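Local coordinates for protein polycyclic ketone monooxygenase (Myceliophthora thermophila, PDB 5MQ6) that uses FAD and NADPH to carry out Baeyer-Villiger oxidations, inserting one oxygen atom beside the carbonyl of bulky, often polycyclic ketones to give esters or lactones, at residues A[117-123]-A[160-165]; A[509-514]-A[619-623]; A[360-364]-A[388-392]; A[262-268]-A[287-293]. All blocks are in the same frame, centred on the assembly; numbering follows the deposited sequence.

Contact 1. Residues A[117-123]-A[160-165]. With FAD (flavin-adenine dinucleotide), chain B.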
# COMPACT_ATOMS: atom_id res chain seq x y z
N GLY A 117 -13.34 2.43 12.60
CA GLY A 117 -14.12 3.36 11.84
C GLY A 117 -13.61 3.40 10.40
O GLY A 117 -12.72 2.64 10.03
N PHE A 118 -14.18 4.30 9.61
CA PHE A 118 -13.83 4.43 8.19
C PHE A 118 -12.42 4.98 8.01
O PHE A 118 -11.91 5.70 8.87
CB PHE A 118 -14.80 5.33 7.45
CG PHE A 118 -16.19 4.78 7.38
CD1 PHE A 118 -16.50 3.84 6.41
CD2 PHE A 118 -17.20 5.22 8.24
CE1 PHE A 118 -17.75 3.30 6.28
CE2 PHE A 118 -18.54 4.70 8.10
CZ PHE A 118 -18.77 3.73 7.12
N GLY A 119 -11.83 4.65 6.87
CA GLY A 119 -10.58 5.30 6.50
C GLY A 119 -9.40 4.39 6.17
O GLY A 119 -8.51 4.83 5.51
N GLY A 120 -9.43 3.13 6.63
CA GLY A 120 -8.33 2.21 6.44
C GLY A 120 -6.99 2.81 6.94
O GLY A 120 -6.85 3.23 8.11
N THR A 121 -6.01 2.84 6.04
CA THR A 121 -4.77 3.56 6.25
C THR A 121 -4.89 4.85 7.11
O THR A 121 -4.09 5.05 8.03
CB THR A 121 -4.16 3.93 4.89
OG1 THR A 121 -3.87 2.73 4.13
CG2 THR A 121 -2.87 4.73 5.05
N TRP A 122 -5.86 5.69 6.74
CA TRP A 122 -6.09 7.01 7.37
C TRP A 122 -6.83 6.95 8.73
O TRP A 122 -6.93 7.97 9.42
CB TRP A 122 -6.77 7.99 6.36
CG TRP A 122 -5.99 7.97 5.07
CD1 TRP A 122 -6.38 7.48 3.90
CD2 TRP A 122 -4.61 8.32 4.91
NE1 TRP A 122 -5.33 7.50 2.98
CE2 TRP A 122 -4.24 8.02 3.58
CE3 TRP A 122 -3.64 8.84 5.77
CZ2 TRP A 122 -2.97 8.24 3.08
CZ3 TRP A 122 -2.37 9.09 5.26
CH2 TRP A 122 -2.04 8.77 3.93
N TRP A 123 -7.41 5.78 9.02
CA TRP A 123 -7.95 5.47 10.35
C TRP A 123 -6.76 5.09 11.26
O TRP A 123 -6.62 5.61 12.32
CB TRP A 123 -8.96 4.29 10.35
CG TRP A 123 -9.31 3.93 11.72
CD1 TRP A 123 -8.65 3.03 12.52
CD2 TRP A 123 -10.35 4.52 12.54
NE1 TRP A 123 -9.21 3.06 13.79
CE2 TRP A 123 -10.22 3.98 13.84
CE3 TRP A 123 -11.30 5.48 12.32
CZ2 TRP A 123 -11.12 4.27 14.89
CZ3 TRP A 123 -12.21 5.80 13.37
CH2 TRP A 123 -12.07 5.20 14.65
N LEU A 160 -7.44 13.64 5.58
CA LEU A 160 -7.66 12.40 4.87
C LEU A 160 -8.70 11.53 5.50
O LEU A 160 -9.56 10.95 4.81
CB LEU A 160 -6.36 11.59 4.65
CG LEU A 160 -5.49 12.33 3.64
CD1 LEU A 160 -4.05 11.89 3.71
CD2 LEU A 160 -5.98 12.25 2.28
N LEU A 161 -8.62 11.44 6.80
CA LEU A 161 -9.61 10.72 7.57
C LEU A 161 -11.01 11.40 7.50
O LEU A 161 -12.07 10.72 7.26
CB LEU A 161 -9.09 10.56 8.98
CG LEU A 161 -10.02 9.94 10.01
CD1 LEU A 161 -10.31 8.51 9.57
CD2 LEU A 161 -9.32 9.83 11.38
N GLU A 162 -11.03 12.72 7.63
CA GLU A 162 -12.27 13.43 7.54
C GLU A 162 -12.94 13.20 6.15
O GLU A 162 -14.16 13.09 6.04
CB GLU A 162 -12.06 14.91 7.89
CG GLU A 162 -13.18 15.85 7.46
CD GLU A 162 -12.78 17.33 7.64
OE1 GLU A 162 -12.56 18.09 6.66
OE2 GLU A 162 -12.61 17.74 8.79
N HIS A 163 -12.14 13.10 5.09
CA HIS A 163 -12.69 12.88 3.78
C HIS A 163 -13.36 11.50 3.63
O HIS A 163 -14.42 11.40 2.97
CB HIS A 163 -11.67 13.09 2.72
CG HIS A 163 -12.22 13.02 1.34
ND1 HIS A 163 -13.15 13.93 0.85
CD2 HIS A 163 -11.91 12.21 0.30
CE1 HIS A 163 -13.39 13.68 -0.42
NE2 HIS A 163 -12.64 12.65 -0.79
N ALA A 164 -12.72 10.49 4.21
CA ALA A 164 -13.32 9.17 4.34
C ALA A 164 -14.72 9.25 5.00
O ALA A 164 -15.70 8.68 4.51
CB ALA A 164 -12.38 8.30 5.20
N TYR A 165 -14.80 10.01 6.09
CA TYR A 165 -16.09 10.31 6.76
C TYR A 165 -17.02 11.10 5.90
O TYR A 165 -18.21 10.81 5.88
CB TYR A 165 -15.91 10.94 8.16
CG TYR A 165 -15.71 9.82 9.09
CD1 TYR A 165 -14.52 9.08 9.10
CD2 TYR A 165 -16.77 9.38 9.93
CE1 TYR A 165 -14.33 7.97 9.98
CE2 TYR A 165 -16.59 8.29 10.80
CZ TYR A 165 -15.39 7.57 10.79
OH TYR A 165 -15.31 6.45 11.53
PA FAD B . -6.56 0.17 3.34
O1A FAD B . -5.37 -0.58 3.83
O2A FAD B . -6.61 1.68 3.40
O5B FAD B . -7.85 -0.39 4.12
C5B FAD B . -8.06 -1.76 4.23
C4B FAD B . -8.67 -2.03 5.59
O4B FAD B . -9.07 -3.42 5.58
C3B FAD B . -7.74 -1.85 6.79
O3B FAD B . -8.42 -1.17 7.81
C2B FAD B . -7.42 -3.26 7.22
O2B FAD B . -7.16 -3.36 8.60
C1B FAD B . -8.69 -3.98 6.81
N9A FAD B . -8.51 -5.40 6.69
C8A FAD B . -7.56 -6.05 5.95
N7A FAD B . -7.71 -7.35 6.14
C5A FAD B . -8.72 -7.59 7.00
C6A FAD B . -9.36 -8.80 7.55
N6A FAD B . -8.98 -10.04 7.31
N1A FAD B . -10.39 -8.55 8.30
C2A FAD B . -10.82 -7.30 8.61
N3A FAD B . -10.32 -6.16 8.19
C4A FAD B . -9.23 -6.29 7.38
N1 FAD B . -0.69 5.42 -1.29
C2 FAD B . -0.74 6.41 -2.23
O2 FAD B . -1.10 6.17 -3.38
N3 FAD B . -0.39 7.67 -1.91
C4 FAD B . 0.01 7.96 -0.66
O4 FAD B . 0.30 9.13 -0.43
C4X FAD B . 0.10 6.97 0.42
N5 FAD B . 0.53 7.22 1.70
C5X FAD B . 0.56 6.19 2.59
C6 FAD B . 1.03 6.42 3.97
C7 FAD B . 1.02 5.24 4.85
C7M FAD B . 1.47 5.36 6.29
C8 FAD B . 0.60 3.88 4.39
C8M FAD B . 0.59 2.65 5.30
C9 FAD B . 0.19 3.71 3.09
C9A FAD B . 0.15 4.80 2.18
N10 FAD B . -0.26 4.55 0.86
C10 FAD B . -0.32 5.63 -0.02
C1' FAD B . -0.75 3.23 0.41
C2' FAD B . -2.24 3.12 0.93
O2' FAD B . -2.39 1.88 1.65
C3' FAD B . -3.34 3.26 -0.18
O3' FAD B . -3.20 4.53 -0.82
C4' FAD B . -4.82 3.26 0.27
O4' FAD B . -5.10 4.03 1.52
C5' FAD B . -5.32 1.80 0.40
O5' FAD B . -6.78 1.86 0.42
P FAD B . -7.46 0.40 0.63
O1P FAD B . -8.92 0.72 1.12
O2P FAD B . -7.14 -0.41 -0.63
O3P FAD B . -6.57 -0.33 1.81
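A side-chain hydroxyl accepts a backbone amide here: Phe118 N donates to Tyr165 OH at 3.1 Å, the one hydrogen bond between 117-123 and 160-165. The same tyrosine offers its ring face to the edge of Phe118, a T-shaped pair with centroids 5.5 Å apart and planes at 84°. Glycines permit this closeness. A side chain on Gly117 would strike Tyr165 OH, and one on Gly119, already excluded by its backbone angles, would run into Leu161 CD1. At Gly120 a CB would instead collide with the flavin dinucleotide. Farther along, Leu160 CD1 sits 3.5 Å from the centre of the six-membered ring of Trp122, a CH-pi contact almost on the ring normal, while Trp122 CH2 comes within 3.7 Å of FAD N5 and Trp122 NE1 is hydrogen-bonded to Tyr139 OH. Thr121 N donates to FAD O2A at 2.9 Å, and Thr121 OG1 shares a 3.0 Å hydrogen bond with FAD O2'. Trp122 thus spans both sides, touching helix and flavin, whereas Thr121, out of the helix's reach, contributes hydrogen bonds to the phosphate and ribityl chain of the cofactor; the packing behind it probably helps to position this FAD-binding segment.

Contact 2. Residues A[509-514]-A[619-623]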
# COMPACT_ATOMS: atom_id res chain seq x y z
N GLN A 509 -0.49 -21.22 -4.80
CA GLN A 509 0.87 -21.71 -4.48
C GLN A 509 1.24 -22.92 -5.37
O GLN A 509 2.38 -23.06 -5.75
CB GLN A 509 0.98 -22.10 -3.03
CG GLN A 509 0.73 -21.07 -1.95
CD GLN A 509 1.37 -19.72 -2.25
OE1 GLN A 509 2.46 -19.67 -2.79
NE2 GLN A 509 0.68 -18.63 -1.90
N THR A 510 0.26 -23.77 -5.68
CA THR A 510 0.50 -24.97 -6.41
C THR A 510 0.47 -24.81 -7.88
O THR A 510 1.32 -25.34 -8.54
CB THR A 510 -0.50 -26.08 -6.06
OG1 THR A 510 -1.83 -25.65 -6.39
CG2 THR A 510 -0.47 -26.44 -4.57
N HIS A 511 -0.52 -24.11 -8.43
CA HIS A 511 -0.68 -23.95 -9.87
C HIS A 511 -0.12 -22.60 -10.35
O HIS A 511 0.19 -22.44 -11.57
CB HIS A 511 -2.17 -24.11 -10.19
CG HIS A 511 -2.62 -23.59 -11.55
ND1 HIS A 511 -2.36 -24.26 -12.75
CD2 HIS A 511 -3.42 -22.54 -11.88
CE1 HIS A 511 -2.89 -23.58 -13.75
NE2 HIS A 511 -3.54 -22.54 -13.25
N GLY A 512 0.03 -21.65 -9.42
CA GLY A 512 0.52 -20.30 -9.75
C GLY A 512 -0.61 -19.28 -9.78
O GLY A 512 -1.82 -19.63 -9.86
N ALA A 513 -0.24 -18.01 -9.81
CA ALA A 513 -1.23 -16.95 -9.87
C ALA A 513 -2.17 -17.19 -11.04
O ALA A 513 -1.74 -17.52 -12.17
CB ALA A 513 -0.58 -15.60 -9.97
N ALA A 514 -3.48 -17.04 -10.80
CA ALA A 514 -4.44 -17.17 -11.87
C ALA A 514 -5.65 -16.34 -11.68
O ALA A 514 -6.41 -16.60 -10.75
CB ALA A 514 -4.86 -18.63 -12.03
N LYS A 619 6.09 -20.21 -13.54
CA LYS A 619 5.15 -20.14 -12.45
C LYS A 619 5.32 -18.88 -11.60
O LYS A 619 4.37 -18.25 -11.22
CB LYS A 619 5.26 -21.36 -11.57
CG LYS A 619 4.22 -21.49 -10.48
CD LYS A 619 4.39 -22.79 -9.71
CE LYS A 619 4.37 -22.60 -8.23
NZ LYS A 619 4.13 -23.92 -7.61
N ARG A 620 6.55 -18.50 -11.33
CA ARG A 620 6.81 -17.24 -10.61
C ARG A 620 6.44 -16.02 -11.43
O ARG A 620 5.84 -15.11 -10.95
CB ARG A 620 8.25 -17.17 -10.20
CG ARG A 620 8.54 -18.23 -9.14
CD ARG A 620 9.25 -17.70 -7.91
NE ARG A 620 10.63 -17.47 -8.24
CZ ARG A 620 11.54 -18.43 -8.36
NH1 ARG A 620 11.22 -19.73 -8.17
NH2 ARG A 620 12.79 -18.10 -8.67
N ALA A 621 6.74 -16.07 -12.70
CA ALA A 621 6.41 -15.00 -13.55
C ALA A 621 4.89 -14.76 -13.60
O ALA A 621 4.45 -13.65 -13.86
CB ALA A 621 6.88 -15.36 -14.93
N ARG A 622 4.10 -15.80 -13.37
CA ARG A 622 2.66 -15.63 -13.48
C ARG A 622 2.16 -14.61 -12.47
O ARG A 622 1.03 -14.11 -12.65
CB ARG A 622 1.94 -16.93 -13.09
CG ARG A 622 2.05 -17.98 -14.06
CD ARG A 622 1.43 -19.27 -13.51
NE ARG A 622 -0.04 -19.18 -13.55
CZ ARG A 622 -0.87 -19.91 -14.30
NH1 ARG A 622 -0.43 -20.84 -15.14
NH2 ARG A 622 -2.16 -19.67 -14.23
N SER A 623 2.90 -14.35 -11.39
CA SER A 623 2.35 -13.47 -10.38
C SER A 623 2.62 -12.01 -10.58
O SER A 623 2.12 -11.20 -9.80
CB SER A 623 2.77 -13.92 -8.96
OG SER A 623 4.12 -13.55 -8.78
O HOH W 1 2.56 -17.36 -9.47
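Lys619 serves carbonyls in the last turn of helix 504-511, and Arg622 one in the loop beyond it. Lys619 NZ donates to Gln509 O at 2.7 Å and, at a longer 3.3 Å, to Thr510 O. Past the helix end, Ala513 O receives a fork from one guanidinium, Arg622 NE at 2.7 Å and Arg622 NH2 at 3.0 Å. The remaining nitrogen, Arg622 NH1, forms a salt bridge with Glu577, which also takes a hydrogen bond from His511 NE2. Backbone meets backbone through water 1, which accepts from Ala513 N at 2.9 Å and donates to Lys619 O at 2.7 Å. Ser623 OG turns back on its own segment, bonding Arg620 O at 3.2 Å. Ala513 CB also packs 3.6 Å from Ser623 CA. Gly512, at positive phi, lets the chain leave the helix where a CB would collide with Arg622 CD. The arrangement is a worked case of helix C-terminal capping by side chains: a lysine on two carbonyls of the last turn, a glycine to break the helix, and an arginine on the loop that follows.

Contact 3. Residues A[360-364]-A[388-392]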
# COMPACT_ATOMS: atom_id res chain seq x y z
N PRO A 360 11.47 9.40 -14.37
CA PRO A 360 10.96 8.55 -15.44
C PRO A 360 11.47 7.10 -15.40
O PRO A 360 10.82 6.23 -15.92
CB PRO A 360 11.46 9.29 -16.72
CG PRO A 360 12.78 9.89 -16.25
CD PRO A 360 12.42 10.42 -14.87
N ALA A 361 12.56 6.84 -14.67
CA ALA A 361 12.98 5.45 -14.45
C ALA A 361 12.14 4.73 -13.44
O ALA A 361 12.31 3.49 -13.26
CB ALA A 361 14.45 5.34 -14.01
N PHE A 362 11.24 5.45 -12.74
CA PHE A 362 10.22 4.67 -11.96
C PHE A 362 9.42 3.65 -12.79
O PHE A 362 8.93 2.61 -12.27
CB PHE A 362 9.30 5.56 -11.14
CG PHE A 362 8.71 4.90 -9.92
CD1 PHE A 362 9.51 4.61 -8.81
CD2 PHE A 362 7.33 4.61 -9.85
CE1 PHE A 362 8.96 3.99 -7.66
CE2 PHE A 362 6.80 3.98 -8.75
CZ PHE A 362 7.60 3.70 -7.64
N SER A 363 9.33 3.90 -14.06
CA SER A 363 8.69 3.00 -15.02
C SER A 363 9.32 1.59 -15.03
O SER A 363 8.69 0.59 -15.44
CB SER A 363 8.87 3.63 -16.42
OG SER A 363 10.27 3.71 -16.72
N ALA A 364 10.55 1.49 -14.53
CA ALA A 364 11.20 0.19 -14.37
C ALA A 364 10.30 -0.75 -13.60
O ALA A 364 10.31 -1.91 -13.82
CB ALA A 364 12.55 0.34 -13.60
N LEU A 388 17.26 1.49 -18.75
CA LEU A 388 16.66 1.97 -17.50
C LEU A 388 17.70 2.57 -16.57
O LEU A 388 17.46 3.62 -16.00
CB LEU A 388 15.93 0.86 -16.77
CG LEU A 388 14.67 0.39 -17.48
CD1 LEU A 388 14.22 -0.84 -16.75
CD2 LEU A 388 13.58 1.44 -17.43
N TYR A 389 18.84 1.91 -16.41
CA TYR A 389 19.95 2.48 -15.62
C TYR A 389 20.41 3.88 -16.13
O TYR A 389 20.65 4.83 -15.33
CB TYR A 389 21.12 1.48 -15.52
CG TYR A 389 20.91 0.51 -14.38
CD1 TYR A 389 20.16 -0.63 -14.54
CD2 TYR A 389 21.46 0.74 -13.15
CE1 TYR A 389 19.94 -1.52 -13.48
CE2 TYR A 389 21.23 -0.12 -12.09
CZ TYR A 389 20.48 -1.25 -12.28
OH TYR A 389 20.25 -2.11 -11.21
N LYS A 390 20.51 4.02 -17.45
CA LYS A 390 20.85 5.30 -18.06
C LYS A 390 19.75 6.29 -17.87
O LYS A 390 20.03 7.42 -17.59
CB LYS A 390 21.12 5.21 -19.56
CG LYS A 390 22.41 4.50 -19.99
CD LYS A 390 22.85 4.95 -21.41
CE LYS A 390 22.90 3.85 -22.47
NZ LYS A 390 24.28 3.36 -22.73
N LEU A 391 18.49 5.88 -18.03
CA LEU A 391 17.40 6.78 -17.73
C LEU A 391 17.38 7.35 -16.30
O LEU A 391 17.10 8.54 -16.06
CB LEU A 391 16.09 6.06 -18.02
CG LEU A 391 14.81 6.87 -17.98
CD1 LEU A 391 14.85 8.04 -18.98
CD2 LEU A 391 13.65 5.87 -18.23
N ASP A 392 17.70 6.50 -15.34
CA ASP A 392 17.68 6.90 -13.94
C ASP A 392 18.83 7.77 -13.46
O ASP A 392 18.73 8.48 -12.41
CB ASP A 392 17.64 5.67 -13.07
CG ASP A 392 17.17 5.99 -11.69
OD1 ASP A 392 16.19 6.75 -11.55
OD2 ASP A 392 17.80 5.51 -10.73
O HOH W 2 14.44 8.58 -12.97
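This is a small, largely apolar contact between a 3-10 turn leading into helix 363-366 and the middle of the long helix 378-406, joined chiefly by van der Waals contact and a bridging water. Small residues on one side receive leucines from the other. Ala361 points at the helix and lies closest to it, its CA 4.9 Å from that of Asp392; its CB approaches Asp392 OD1 to 3.3 Å, Leu388 O to 4.0 Å and Leu391 CG to 4.3 Å. Pro360 CG touches Leu391 CD1 at 3.9 Å, and Ala364 CB meets Leu388 CD1 at 3.8 Å. Leu388 and Leu391, about one turn apart, both reach Ala361 and Ser363; Leu391 also meets Pro360, and Leu388 also meets Ala364. Here a short 3-10 segment packs against the long helix through alanines, and with only a methyl group at Ala361 the two chains can run this close. The turn is held in shape from within, Ser363 OG donating to Pro360 O at 2.7 Å and Ala364 N to Ala361 O at 3.0 Å. Polar needs at the interface fall to water 2, which accepts from Ala361 N at 3.1 Å and donates to Asp392 OD1 at 2.9 Å. Asp392 OD1 is also bonded to Thr422, while Trp589 and Ser592 take up the carbonyls of Ser363 and Ala364.

Contact 4. Residues A[262-268]-A[287-293]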
# COMPACT_ATOMS: atom_id res chain seq x y z
N GLU A 262 0.65 18.46 17.20
CA GLU A 262 2.02 17.91 17.08
C GLU A 262 2.97 18.38 18.14
O GLU A 262 4.22 18.11 18.04
CB GLU A 262 2.63 18.33 15.77
CG GLU A 262 1.79 18.14 14.52
CD GLU A 262 2.59 18.50 13.28
OE1 GLU A 262 3.52 19.35 13.36
OE2 GLU A 262 2.32 17.90 12.24
N ALA A 263 2.48 19.13 19.12
CA ALA A 263 3.35 19.51 20.24
C ALA A 263 3.47 18.32 21.18
O ALA A 263 2.59 18.05 21.98
CB ALA A 263 2.88 20.79 20.91
N LEU A 264 4.56 17.60 21.01
CA LEU A 264 4.91 16.40 21.73
C LEU A 264 5.62 16.72 23.03
O LEU A 264 6.75 16.25 23.30
CB LEU A 264 5.85 15.57 20.84
CG LEU A 264 5.30 14.72 19.67
CD1 LEU A 264 3.93 15.13 19.16
CD2 LEU A 264 6.29 14.56 18.57
N ASN A 265 4.94 17.51 23.86
CA ASN A 265 5.48 18.03 25.15
C ASN A 265 6.09 16.94 26.01
O ASN A 265 7.09 17.18 26.58
CB ASN A 265 4.39 18.75 25.91
CG ASN A 265 3.15 17.88 26.07
OD1 ASN A 265 3.14 16.95 26.86
ND2 ASN A 265 2.13 18.15 25.27
N ARG A 266 5.56 15.72 26.03
CA ARG A 266 6.10 14.66 26.90
C ARG A 266 7.31 13.98 26.49
O ARG A 266 7.84 13.10 27.21
CB ARG A 266 5.08 13.57 27.14
CG ARG A 266 3.80 14.13 27.66
CD ARG A 266 2.87 13.06 28.17
NE ARG A 266 1.56 13.69 28.38
CZ ARG A 266 0.38 13.06 28.31
NH1 ARG A 266 0.32 11.76 28.03
NH2 ARG A 266 -0.75 13.74 28.53
N LEU A 267 7.80 14.33 25.31
CA LEU A 267 9.16 13.93 24.97
C LEU A 267 10.26 14.82 25.57
O LEU A 267 11.44 14.42 25.58
CB LEU A 267 9.29 13.91 23.46
CG LEU A 267 8.20 13.06 22.80
CD1 LEU A 267 8.39 13.15 21.30
CD2 LEU A 267 8.28 11.64 23.31
N GLU A 268 9.91 16.00 26.05
CA GLU A 268 10.95 16.92 26.59
C GLU A 268 11.69 16.21 27.68
O GLU A 268 11.11 15.45 28.43
CB GLU A 268 10.36 18.22 27.05
CG GLU A 268 9.90 19.04 25.86
CD GLU A 268 9.18 20.27 26.28
OE1 GLU A 268 9.81 21.05 27.03
OE2 GLU A 268 8.01 20.43 25.87
N LYS A 287 9.45 15.87 13.69
CA LYS A 287 8.47 16.20 14.67
C LYS A 287 9.02 15.71 15.96
O LYS A 287 8.80 16.35 16.93
CB LYS A 287 7.14 15.48 14.42
CG LYS A 287 6.55 15.82 13.11
CD LYS A 287 6.20 17.27 12.95
CE LYS A 287 5.68 17.47 11.56
NZ LYS A 287 5.43 18.88 11.28
N LEU A 288 9.71 14.57 15.94
CA LEU A 288 10.38 14.06 17.12
C LEU A 288 11.53 14.95 17.57
O LEU A 288 11.68 15.15 18.79
CB LEU A 288 10.86 12.65 16.94
CG LEU A 288 9.75 11.56 16.80
CD1 LEU A 288 10.38 10.23 16.54
CD2 LEU A 288 8.84 11.42 18.04
N ALA A 289 12.34 15.44 16.60
CA ALA A 289 13.50 16.31 16.87
C ALA A 289 13.10 17.58 17.55
O ALA A 289 13.82 18.07 18.36
CB ALA A 289 14.23 16.66 15.58
N LYS A 290 11.94 18.10 17.26
CA LYS A 290 11.56 19.30 17.89
C LYS A 290 11.27 19.22 19.37
O LYS A 290 11.22 20.26 20.05
CB LYS A 290 10.38 19.87 17.22
CG LYS A 290 10.02 21.21 17.79
CD LYS A 290 9.03 21.93 16.94
CE LYS A 290 9.05 23.34 17.46
NZ LYS A 290 7.85 23.99 17.00
N TYR A 291 11.06 18.02 19.88
CA TYR A 291 10.63 17.85 21.28
C TYR A 291 11.52 17.04 22.10
O TYR A 291 11.63 17.31 23.28
CB TYR A 291 9.19 17.29 21.34
CG TYR A 291 8.27 18.40 21.00
CD1 TYR A 291 7.88 18.65 19.68
CD2 TYR A 291 7.85 19.27 21.98
CE1 TYR A 291 7.09 19.71 19.36
CE2 TYR A 291 7.05 20.33 21.64
CZ TYR A 291 6.69 20.57 20.34
OH TYR A 291 5.90 21.68 20.07
N ALA A 292 12.13 16.01 21.54
CA ALA A 292 12.91 15.10 22.32
C ALA A 292 14.15 15.79 22.77
O ALA A 292 14.61 16.73 22.12
CB ALA A 292 13.31 13.89 21.52
N LYS A 293 14.73 15.30 23.86
CA LYS A 293 15.98 15.86 24.32
C LYS A 293 17.08 15.36 23.38
O LYS A 293 17.87 16.17 22.89
CB LYS A 293 16.27 15.52 25.78
CG LYS A 293 17.41 16.37 26.37
CD LYS A 293 17.65 16.09 27.86
CE LYS A 293 17.81 14.60 28.15
NZ LYS A 293 18.70 13.91 27.18
O HOH W 3 6.50 17.89 16.63
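Charge pairing opens the contact: Lys287 NZ and Glu262 OE1 form a salt bridge of 2.9 Å, itself a hydrogen bond. Beside it water 3 links the two backbones, donating to Glu262 O at 2.7 Å and to Lys287 O at 2.8 Å. A weaker CA-H...O contact lies toward the other end, Glu268 CA to Tyr291 O at 3.4 Å. Between these polar ends Tyr291 fills the gap. Its ring lies against the backbone of the loop, with Leu264 N and Ala263 C over one face, Ala263 CB 3.3 Å from Tyr291 OH and Leu264 CB 3.7 Å from Tyr291 CG. Leu264, the centre of an inverse gamma turn, is followed by a 3-10 segment at 265-267. Deeper in, Leu288 CD2 takes Leu267 CD1 at 3.7 Å and Leu264 CD2 at 4.1 Å, while Leu267 CB reaches Tyr291 CB at 4.0 Å. The example shows a loop closing over the end of a Rossmann helix, at the end remote from the nucleotide: helix 279-289 starts at the likely GxGxxA turn on NADPH, and the contact lies near its other end. Leu267 and Ala292 both pack on Val272 of strand 271-275, and Leu288 on Leu295 of strand 294-299, so the loop before the first of these strands joins the helix between them against the parallel sheet.

From the N terminus the four contacts close in series, none nesting in or crossing another. Contact 1 comes first, closing a 36-residue loop within the FAD-binding part of the fold. Contact 4 follows, its 18 intervening residues holding strand 271-275 and most of helix 279-289 of the NADPH-side Rossmann unit; its centre is about 26 Å from that of contact 1. Contact 3 then ties two helical pieces across 23 residues, on the opposite side of the chain's centre from contact 1. Contact 2 spans farthest, 104 residues, joining helix 504-511 to the C-terminal region. Contacts 2 and 4 lie most widely separated, about 48 Å between centres, and no two touch.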